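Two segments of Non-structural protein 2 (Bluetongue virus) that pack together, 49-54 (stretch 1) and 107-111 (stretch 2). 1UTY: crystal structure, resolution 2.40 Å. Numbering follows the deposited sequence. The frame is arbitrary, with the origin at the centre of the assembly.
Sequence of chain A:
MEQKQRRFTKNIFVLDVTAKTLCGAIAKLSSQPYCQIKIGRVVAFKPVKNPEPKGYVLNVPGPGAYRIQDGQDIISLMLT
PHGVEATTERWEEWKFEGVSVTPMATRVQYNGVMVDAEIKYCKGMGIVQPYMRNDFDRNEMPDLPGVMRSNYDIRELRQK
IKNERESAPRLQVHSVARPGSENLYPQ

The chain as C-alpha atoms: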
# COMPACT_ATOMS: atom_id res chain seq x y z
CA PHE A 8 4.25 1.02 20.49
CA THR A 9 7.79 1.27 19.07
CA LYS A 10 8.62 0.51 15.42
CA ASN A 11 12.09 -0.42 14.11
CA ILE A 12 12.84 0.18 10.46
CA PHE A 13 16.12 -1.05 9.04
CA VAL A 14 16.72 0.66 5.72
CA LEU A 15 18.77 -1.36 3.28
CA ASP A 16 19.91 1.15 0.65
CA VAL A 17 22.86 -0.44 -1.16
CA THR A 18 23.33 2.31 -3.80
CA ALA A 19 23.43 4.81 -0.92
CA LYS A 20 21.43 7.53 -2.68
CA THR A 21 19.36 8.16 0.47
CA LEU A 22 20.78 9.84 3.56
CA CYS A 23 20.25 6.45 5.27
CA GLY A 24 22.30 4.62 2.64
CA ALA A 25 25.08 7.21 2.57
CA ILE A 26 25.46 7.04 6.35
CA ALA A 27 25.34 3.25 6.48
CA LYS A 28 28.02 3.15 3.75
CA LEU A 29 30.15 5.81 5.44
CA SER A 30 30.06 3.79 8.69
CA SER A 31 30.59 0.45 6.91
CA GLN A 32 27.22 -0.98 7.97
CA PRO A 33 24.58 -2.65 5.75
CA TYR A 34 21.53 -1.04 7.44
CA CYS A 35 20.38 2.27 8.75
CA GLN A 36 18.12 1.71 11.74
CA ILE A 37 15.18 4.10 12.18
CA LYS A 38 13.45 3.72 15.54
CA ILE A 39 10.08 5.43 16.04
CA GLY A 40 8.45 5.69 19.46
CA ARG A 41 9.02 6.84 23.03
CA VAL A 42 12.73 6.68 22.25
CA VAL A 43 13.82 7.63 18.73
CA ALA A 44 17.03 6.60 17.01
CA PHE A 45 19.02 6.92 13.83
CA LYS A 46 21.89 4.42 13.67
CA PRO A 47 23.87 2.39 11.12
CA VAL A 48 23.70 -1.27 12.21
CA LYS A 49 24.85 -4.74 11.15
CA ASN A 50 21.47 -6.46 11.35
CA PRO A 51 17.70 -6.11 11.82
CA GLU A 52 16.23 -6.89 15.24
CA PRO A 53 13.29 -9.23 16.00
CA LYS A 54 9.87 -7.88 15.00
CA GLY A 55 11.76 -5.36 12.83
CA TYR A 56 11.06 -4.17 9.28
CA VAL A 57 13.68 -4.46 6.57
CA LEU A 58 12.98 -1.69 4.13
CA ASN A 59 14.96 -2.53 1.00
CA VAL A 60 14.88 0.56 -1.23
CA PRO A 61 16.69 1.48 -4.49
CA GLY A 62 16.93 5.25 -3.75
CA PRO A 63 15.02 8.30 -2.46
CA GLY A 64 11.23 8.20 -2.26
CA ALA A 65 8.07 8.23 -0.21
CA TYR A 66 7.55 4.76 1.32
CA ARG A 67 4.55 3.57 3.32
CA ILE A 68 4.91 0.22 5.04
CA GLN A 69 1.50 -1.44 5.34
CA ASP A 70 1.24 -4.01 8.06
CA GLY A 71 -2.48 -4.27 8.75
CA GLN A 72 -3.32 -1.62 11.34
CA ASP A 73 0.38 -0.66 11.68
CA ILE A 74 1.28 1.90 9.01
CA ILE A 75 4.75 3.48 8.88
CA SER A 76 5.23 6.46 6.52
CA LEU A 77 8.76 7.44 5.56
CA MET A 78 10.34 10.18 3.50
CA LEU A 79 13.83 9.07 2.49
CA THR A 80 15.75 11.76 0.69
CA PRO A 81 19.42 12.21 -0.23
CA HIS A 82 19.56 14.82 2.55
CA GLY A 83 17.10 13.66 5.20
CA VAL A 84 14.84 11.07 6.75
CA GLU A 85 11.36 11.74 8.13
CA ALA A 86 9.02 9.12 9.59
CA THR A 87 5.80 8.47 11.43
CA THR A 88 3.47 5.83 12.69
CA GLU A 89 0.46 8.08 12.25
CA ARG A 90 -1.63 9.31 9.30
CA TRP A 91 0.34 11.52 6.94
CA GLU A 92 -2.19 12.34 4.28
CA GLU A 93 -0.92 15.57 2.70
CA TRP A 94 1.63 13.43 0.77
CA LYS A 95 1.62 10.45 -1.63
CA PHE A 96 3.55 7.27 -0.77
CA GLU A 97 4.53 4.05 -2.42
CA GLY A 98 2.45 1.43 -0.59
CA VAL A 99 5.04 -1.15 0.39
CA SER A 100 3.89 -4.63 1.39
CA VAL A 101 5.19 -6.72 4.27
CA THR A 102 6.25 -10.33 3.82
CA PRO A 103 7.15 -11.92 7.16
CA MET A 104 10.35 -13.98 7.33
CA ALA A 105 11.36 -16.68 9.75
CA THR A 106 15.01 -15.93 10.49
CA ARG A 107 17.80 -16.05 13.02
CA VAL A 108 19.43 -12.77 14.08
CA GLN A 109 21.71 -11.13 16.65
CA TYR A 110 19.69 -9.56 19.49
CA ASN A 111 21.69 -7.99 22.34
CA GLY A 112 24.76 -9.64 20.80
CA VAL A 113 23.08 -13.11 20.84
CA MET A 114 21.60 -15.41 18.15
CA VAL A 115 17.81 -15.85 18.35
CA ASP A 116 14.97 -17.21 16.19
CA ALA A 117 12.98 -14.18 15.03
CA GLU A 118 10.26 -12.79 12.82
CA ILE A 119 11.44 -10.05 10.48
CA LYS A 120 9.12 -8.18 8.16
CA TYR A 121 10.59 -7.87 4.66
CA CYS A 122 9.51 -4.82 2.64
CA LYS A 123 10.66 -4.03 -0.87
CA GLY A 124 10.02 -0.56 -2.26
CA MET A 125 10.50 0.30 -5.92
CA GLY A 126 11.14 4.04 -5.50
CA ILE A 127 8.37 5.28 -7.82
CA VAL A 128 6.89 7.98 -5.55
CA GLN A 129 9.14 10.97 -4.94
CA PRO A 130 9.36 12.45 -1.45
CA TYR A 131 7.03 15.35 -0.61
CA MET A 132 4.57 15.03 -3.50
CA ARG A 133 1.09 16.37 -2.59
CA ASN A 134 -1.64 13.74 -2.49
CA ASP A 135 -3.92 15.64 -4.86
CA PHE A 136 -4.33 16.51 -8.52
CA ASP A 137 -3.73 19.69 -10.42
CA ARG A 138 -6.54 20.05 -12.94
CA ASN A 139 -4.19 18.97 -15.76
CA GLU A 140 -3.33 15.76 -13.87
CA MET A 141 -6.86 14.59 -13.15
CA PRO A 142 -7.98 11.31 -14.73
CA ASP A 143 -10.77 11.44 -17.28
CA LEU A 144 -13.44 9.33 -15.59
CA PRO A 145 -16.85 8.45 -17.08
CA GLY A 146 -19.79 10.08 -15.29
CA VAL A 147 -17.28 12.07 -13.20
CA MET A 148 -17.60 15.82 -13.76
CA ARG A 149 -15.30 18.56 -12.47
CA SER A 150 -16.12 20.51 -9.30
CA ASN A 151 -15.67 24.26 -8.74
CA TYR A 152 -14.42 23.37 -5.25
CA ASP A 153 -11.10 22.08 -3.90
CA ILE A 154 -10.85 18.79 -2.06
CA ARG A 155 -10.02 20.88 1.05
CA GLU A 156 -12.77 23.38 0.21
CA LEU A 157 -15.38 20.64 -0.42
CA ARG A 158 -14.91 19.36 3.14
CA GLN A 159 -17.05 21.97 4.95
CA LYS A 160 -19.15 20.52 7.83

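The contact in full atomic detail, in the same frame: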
# COMPACT_ATOMS: atom_id res chain seq x y z
N LYS A 49 24.45 -3.56 11.91
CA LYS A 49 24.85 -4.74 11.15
C LYS A 49 23.64 -5.57 10.75
O LYS A 49 23.65 -6.24 9.70
CB LYS A 49 25.88 -5.60 11.93
CG LYS A 49 25.50 -5.97 13.38
CD LYS A 49 26.62 -6.77 14.10
CE LYS A 49 27.43 -5.90 15.05
NZ LYS A 49 28.64 -6.60 15.67
N ASN A 50 22.59 -5.55 11.57
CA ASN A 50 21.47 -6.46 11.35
C ASN A 50 20.13 -5.96 11.90
O ASN A 50 20.09 -5.18 12.85
CB ASN A 50 21.81 -7.88 11.85
CG ASN A 50 21.88 -7.98 13.36
OD1 ASN A 50 22.94 -7.81 13.96
ND2 ASN A 50 20.74 -8.25 13.99
N PRO A 51 19.03 -6.41 11.29
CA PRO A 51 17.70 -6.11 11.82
C PRO A 51 17.42 -6.89 13.11
O PRO A 51 17.95 -7.97 13.32
CB PRO A 51 16.76 -6.58 10.70
CG PRO A 51 17.52 -7.60 9.97
CD PRO A 51 18.98 -7.24 10.07
N GLU A 52 16.59 -6.31 13.96
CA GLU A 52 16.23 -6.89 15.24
C GLU A 52 14.90 -7.62 15.08
O GLU A 52 14.18 -7.37 14.11
CB GLU A 52 16.08 -5.79 16.27
CG GLU A 52 17.35 -4.99 16.53
CD GLU A 52 17.15 -3.90 17.56
OE1 GLU A 52 16.00 -3.41 17.71
OE2 GLU A 52 18.15 -3.52 18.22
N PRO A 53 14.57 -8.52 16.02
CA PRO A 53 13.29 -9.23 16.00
C PRO A 53 12.10 -8.28 15.91
O PRO A 53 12.14 -7.18 16.46
CB PRO A 53 13.28 -9.96 17.34
CG PRO A 53 14.71 -10.18 17.63
CD PRO A 53 15.43 -8.96 17.13
N LYS A 54 11.05 -8.71 15.21
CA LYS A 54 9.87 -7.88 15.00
C LYS A 54 10.17 -6.60 14.19
O LYS A 54 9.31 -5.74 14.05
CB LYS A 54 9.19 -7.56 16.35
N ARG A 107 17.00 -16.17 11.81
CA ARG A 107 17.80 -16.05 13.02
C ARG A 107 18.65 -14.79 12.93
O ARG A 107 19.25 -14.52 11.89
CB ARG A 107 18.70 -17.26 13.19
CG ARG A 107 18.12 -18.33 14.07
CD ARG A 107 18.90 -19.62 14.02
NE ARG A 107 20.03 -19.59 14.93
CZ ARG A 107 19.95 -19.78 16.25
NH1 ARG A 107 18.76 -19.98 16.82
NH2 ARG A 107 21.05 -19.77 17.00
N VAL A 108 18.70 -14.03 14.02
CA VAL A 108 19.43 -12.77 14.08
C VAL A 108 20.05 -12.51 15.45
O VAL A 108 19.58 -13.03 16.48
CB VAL A 108 18.53 -11.55 13.70
CG1 VAL A 108 18.25 -11.50 12.20
CG2 VAL A 108 17.24 -11.53 14.52
N GLN A 109 21.10 -11.68 15.44
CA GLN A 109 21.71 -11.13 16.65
C GLN A 109 20.77 -10.14 17.35
O GLN A 109 20.37 -9.13 16.75
CB GLN A 109 23.02 -10.40 16.30
CG GLN A 109 24.24 -11.29 16.24
CD GLN A 109 25.49 -10.66 16.87
OE1 GLN A 109 25.43 -9.58 17.46
NE2 GLN A 109 26.62 -11.33 16.73
N TYR A 110 20.41 -10.47 18.59
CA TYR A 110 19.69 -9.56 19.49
C TYR A 110 20.45 -9.47 20.81
O TYR A 110 20.70 -10.50 21.46
CB TYR A 110 18.26 -10.05 19.74
CG TYR A 110 17.33 -8.98 20.28
CD1 TYR A 110 17.36 -7.67 19.78
CD2 TYR A 110 16.40 -9.29 21.28
CE1 TYR A 110 16.50 -6.70 20.27
CE2 TYR A 110 15.53 -8.31 21.77
CZ TYR A 110 15.59 -7.02 21.27
OH TYR A 110 14.74 -6.05 21.76
N ASN A 111 20.81 -8.25 21.20
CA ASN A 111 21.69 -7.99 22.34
C ASN A 111 22.97 -8.83 22.25
O ASN A 111 23.37 -9.46 23.22
CB ASN A 111 20.98 -8.22 23.68
CG ASN A 111 19.57 -7.63 23.72
OD1 ASN A 111 19.35 -6.47 23.33
ND2 ASN A 111 18.62 -8.44 24.18

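An irregular segment can dock against a strand without a backbone ladder; a side chain can supply the polar link instead. The contact between residues 49-54 and 107-111 of Bluetongue virus Non-structural protein 2 illustrates this. The first stretch has no regular secondary structure; the second is strand from its first residue, continuing one that begins earlier in the chain. The nearest CA pairs are Asn50 and Gln109, 7.1 Å apart, and Glu52 and Tyr110, 6.1 Å apart, and no hydrogen bond joins main chain to main chain.

Asn50 bridges the gap. Asn50 is buried, and its CA-to-CB bond points toward the strand; Asn50 ND2 donates to Gln109 O at 2.9 Å, with an N-H...acceptor angle of 157°. Asn50 ND2 also donates to Pro51 O at 2.9 Å, so one amide nitrogen satisfies a carbonyl on each stretch and links its own stretch to the partner.

Farther along, Pro53 packs against apolar side chains. Pro53 CD lies over one face of the Tyr110 ring, 3.9 Å from its centroid and 27° off the normal, a CH-pi contact. That same Pro53 CD is 4.1 Å from Val108 CG2. Glu52 meets the ring differently, at its edge, with Glu52 CD 4.0 Å from Tyr110 CE1.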